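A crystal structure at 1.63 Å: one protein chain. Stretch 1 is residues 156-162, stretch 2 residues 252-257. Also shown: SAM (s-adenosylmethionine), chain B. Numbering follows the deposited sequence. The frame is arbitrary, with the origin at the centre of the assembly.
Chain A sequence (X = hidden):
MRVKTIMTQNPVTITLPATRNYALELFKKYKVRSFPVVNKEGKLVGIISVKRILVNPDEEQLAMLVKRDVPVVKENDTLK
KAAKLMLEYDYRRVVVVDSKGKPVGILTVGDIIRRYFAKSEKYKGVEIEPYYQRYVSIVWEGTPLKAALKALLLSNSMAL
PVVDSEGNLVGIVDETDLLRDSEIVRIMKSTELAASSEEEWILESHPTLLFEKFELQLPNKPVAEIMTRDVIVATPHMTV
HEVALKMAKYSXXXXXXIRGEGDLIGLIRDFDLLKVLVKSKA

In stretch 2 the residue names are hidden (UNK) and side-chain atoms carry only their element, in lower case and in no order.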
# COMPACT_ATOMS: atom_id res chain seq x y z
N ASN A 156 -10.36 1.94 -2.04
CA ASN A 156 -9.17 1.45 -2.72
C ASN A 156 -7.93 1.89 -1.96
O ASN A 156 -6.80 1.71 -2.41
CB ASN A 156 -9.12 1.92 -4.19
CG ASN A 156 -9.12 3.43 -4.34
OD1 ASN A 156 -8.50 4.15 -3.57
ND2 ASN A 156 -9.82 3.91 -5.36
N SER A 157 -8.15 2.48 -0.78
CA SER A 157 -7.06 2.93 0.07
C SER A 157 -7.10 2.19 1.40
O SER A 157 -8.14 1.70 1.84
CB SER A 157 -7.17 4.43 0.34
OG SER A 157 -6.11 4.86 1.19
N MET A 158 -5.94 2.10 2.04
CA MET A 158 -5.85 1.43 3.33
C MET A 158 -6.40 2.32 4.44
O MET A 158 -6.62 1.85 5.55
CB MET A 158 -4.39 1.08 3.63
CG MET A 158 -3.81 0.07 2.67
SD MET A 158 -2.15 -0.39 3.17
CE MET A 158 -2.51 -1.34 4.62
N ALA A 159 -6.63 3.59 4.13
CA ALA A 159 -7.15 4.51 5.14
C ALA A 159 -8.24 5.43 4.63
O ALA A 159 -8.32 5.72 3.44
CB ALA A 159 -6.01 5.35 5.70
N LEU A 160 -9.07 5.89 5.56
CA LEU A 160 -10.15 6.81 5.26
C LEU A 160 -9.88 8.18 5.88
O LEU A 160 -9.74 8.29 7.10
CB LEU A 160 -11.47 6.32 5.85
CG LEU A 160 -12.14 5.05 5.34
CD1 LEU A 160 -13.30 4.67 6.25
CD2 LEU A 160 -12.63 5.29 3.92
N PRO A 161 -9.75 9.23 5.05
CA PRO A 161 -9.52 10.54 5.65
C PRO A 161 -10.84 10.83 6.38
O PRO A 161 -11.91 10.44 5.90
CB PRO A 161 -9.36 11.45 4.42
CG PRO A 161 -8.76 10.53 3.40
CD PRO A 161 -9.55 9.26 3.59
N VAL A 162 -10.77 11.50 7.52
CA VAL A 162 -11.98 11.81 8.29
C VAL A 162 -12.26 13.31 8.23
O VAL A 162 -11.35 14.12 8.34
CB VAL A 162 -11.81 11.39 9.77
CG1 VAL A 162 -13.09 11.66 10.53
CG2 VAL A 162 -11.45 9.91 9.86
N UNK A 252 3.31 4.96 6.56
CA UNK A 252 1.94 5.09 6.10
C UNK A 252 1.90 4.90 4.58
O UNK A 252 2.85 5.26 3.88
c UNK A 252 2.31 7.58 6.00
c UNK A 252 1.90 8.98 6.44
c UNK A 252 1.36 6.47 6.48
c UNK A 252 1.14 6.54 7.99
N UNK A 253 0.80 4.34 4.09
CA UNK A 253 0.66 4.06 2.67
C UNK A 253 -0.07 5.12 1.86
O UNK A 253 -0.24 4.97 0.65
o UNK A 253 -0.26 2.13 5.22
c UNK A 253 0.69 1.52 3.10
o UNK A 253 0.64 0.14 5.03
c UNK A 253 0.32 1.25 4.55
c UNK A 253 -0.05 2.71 2.48
N UNK A 254 -0.51 6.20 2.51
CA UNK A 254 -1.23 7.24 1.80
C UNK A 254 -1.26 8.58 2.53
O UNK A 254 -1.30 8.63 3.76
o UNK A 254 -3.06 4.28 3.14
c UNK A 254 -3.05 5.41 3.63
c UNK A 254 -3.50 6.61 2.83
n UNK A 254 -2.67 5.65 4.89
c UNK A 254 -2.68 6.81 1.55
N UNK A 255 -1.26 9.66 1.75
CA UNK A 255 -1.34 11.01 2.30
C UNK A 255 -2.47 11.77 1.63
O UNK A 255 -2.55 11.83 0.41
c UNK A 255 1.74 10.16 2.57
c UNK A 255 2.26 12.60 2.48
c UNK A 255 -0.06 11.81 2.05
c UNK A 255 1.22 11.55 2.85
N UNK A 256 -3.39 12.33 2.43
CA UNK A 256 -4.47 13.09 1.81
C UNK A 256 -3.82 14.27 1.07
O UNK A 256 -2.82 14.81 1.53
c UNK A 256 -3.68 12.05 3.85
c UNK A 256 -5.28 13.57 3.01
c UNK A 256 -5.14 12.43 3.98
N UNK A 257 -4.38 14.64 -0.08
CA UNK A 257 -3.86 15.76 -0.84
C UNK A 257 -4.78 16.93 -0.54
O UNK A 257 -6.00 16.80 -0.66
c UNK A 257 -3.00 14.27 -2.65
c UNK A 257 -3.41 16.70 -3.14
c UNK A 257 -3.89 15.47 -2.35
N SAM B . -0.57 -1.08 7.07
CA SAM B . 0.29 -0.65 8.18
C SAM B . 0.23 -1.67 9.31
O SAM B . 1.06 -1.64 10.20
OXT SAM B . -0.64 -2.52 9.32
CB SAM B . -0.19 0.72 8.68
CG SAM B . 0.92 1.41 9.47
SD SAM B . 0.47 3.14 9.82
CE SAM B . 1.82 3.56 10.96
C5' SAM B . -1.01 3.04 10.85
C4' SAM B . -1.23 4.39 11.54
O4' SAM B . -0.92 5.47 10.62
C3' SAM B . -2.69 4.57 11.99
O3' SAM B . -2.71 5.14 13.31
C2' SAM B . -3.25 5.53 10.93
O2' SAM B . -4.38 6.26 11.42
C1' SAM B . -2.02 6.40 10.64
N9 SAM B . -2.08 7.10 9.36
C8 SAM B . -2.38 6.59 8.12
N7 SAM B . -2.20 7.52 7.21
C5 SAM B . -1.92 8.69 7.84
C6 SAM B . -1.71 10.04 7.43
N6 SAM B . -1.82 10.41 6.11
N1 SAM B . -1.42 10.97 8.37
C2 SAM B . -1.37 10.66 9.67
N3 SAM B . -1.52 9.41 10.09
C4 SAM B . -1.82 8.42 9.22
O HOH W 1 -3.69 3.47 0.71

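Position 252 carries four side-chain carbons, forked at the first, with one arm two carbons long; that pattern is isoleucine. Ile252 touches nothing on stretch 1: its CA-to-CB bond points sideways and the end of the side chain leads away. Its short arm, CG2, instead lies 3.5 Å from O4' of the S-adenosylmethionine, so a branched, apolar side chain suits a buried place beside the ribose.

Position 253 has three carbons in an unbranched chain, the third carrying two oxygens. The carboxylate carbon approaches SD of Met158 to 3.3 Å, and the CA-to-CB bond points toward stretch 1. Three carbons and two oxygens make this glutamate. OE2 of Glu253 accepts a hydrogen bond from the amino N of the ligand at 2.7 Å, a short distance fitting for an acidic group that meets the amino end of an amino acid. The methionine closes in on the same atom, with CE of Met158 3.1 Å from the ligand N.

At position 254 there are again three carbons, but the third bears one oxygen and one nitrogen. The middle part of the chain packs against OG of Ser157, the oxygen lies near CB of Met158, and the nitrogen lies near CB of Ala159. A terminal amide on such a chain means glutamine. The distances are 3.5 Å from CG of Gln254 to OG of Ser157, 3.5 Å from OE1 of Gln254 to CB of Met158, and 3.4 Å from NE2 of Gln254 to CB of Ala159. An amide offers both an acceptor and a donor, and both are used: OE1 of Gln254 accepts from water 1 at 2.6 Å, while NE2 of Gln254 donates a weak hydrogen bond to adenine N7 of the ligand at 3.0 Å. The backbone O of Gln254 also accepts from the ligand N6 at 3.0 Å.

Position 255 shows four carbons, forked at the second, and they are out of reach of stretch 1. This is leucine. Leu255 is buried, as befits an apolar side chain, and its CA passes 3.9 Å from N6 of the ligand.

At position 256, three carbons close a ring onto the backbone N, and the ring faces Pro161. Only proline is built so. CG of Pro256 meets CG of Pro161 at 4.1 Å, an apolar contact between two rings of like pucker, and CD of Pro256 lies 3.4 Å from the ligand N6.

Position 257 has one carbon carrying two more: valine. Val257 is out of reach of stretch 1 and buried, where a compact apolar side chain is at home.

No direct hydrogen bond joins the stretches. Water 1 bridges them, accepting from N of Met158 at 3.0 Å and donating to OE1 of Gln254. Within stretch 1, N of Ala159 donates to OG of Ser157 at 3.2 Å, bracing the turn against which the glutamine packs. Packing, one water and a shared ligand thus hold this small contact together.

Stretch 2, residues 252-257: IEQLPV
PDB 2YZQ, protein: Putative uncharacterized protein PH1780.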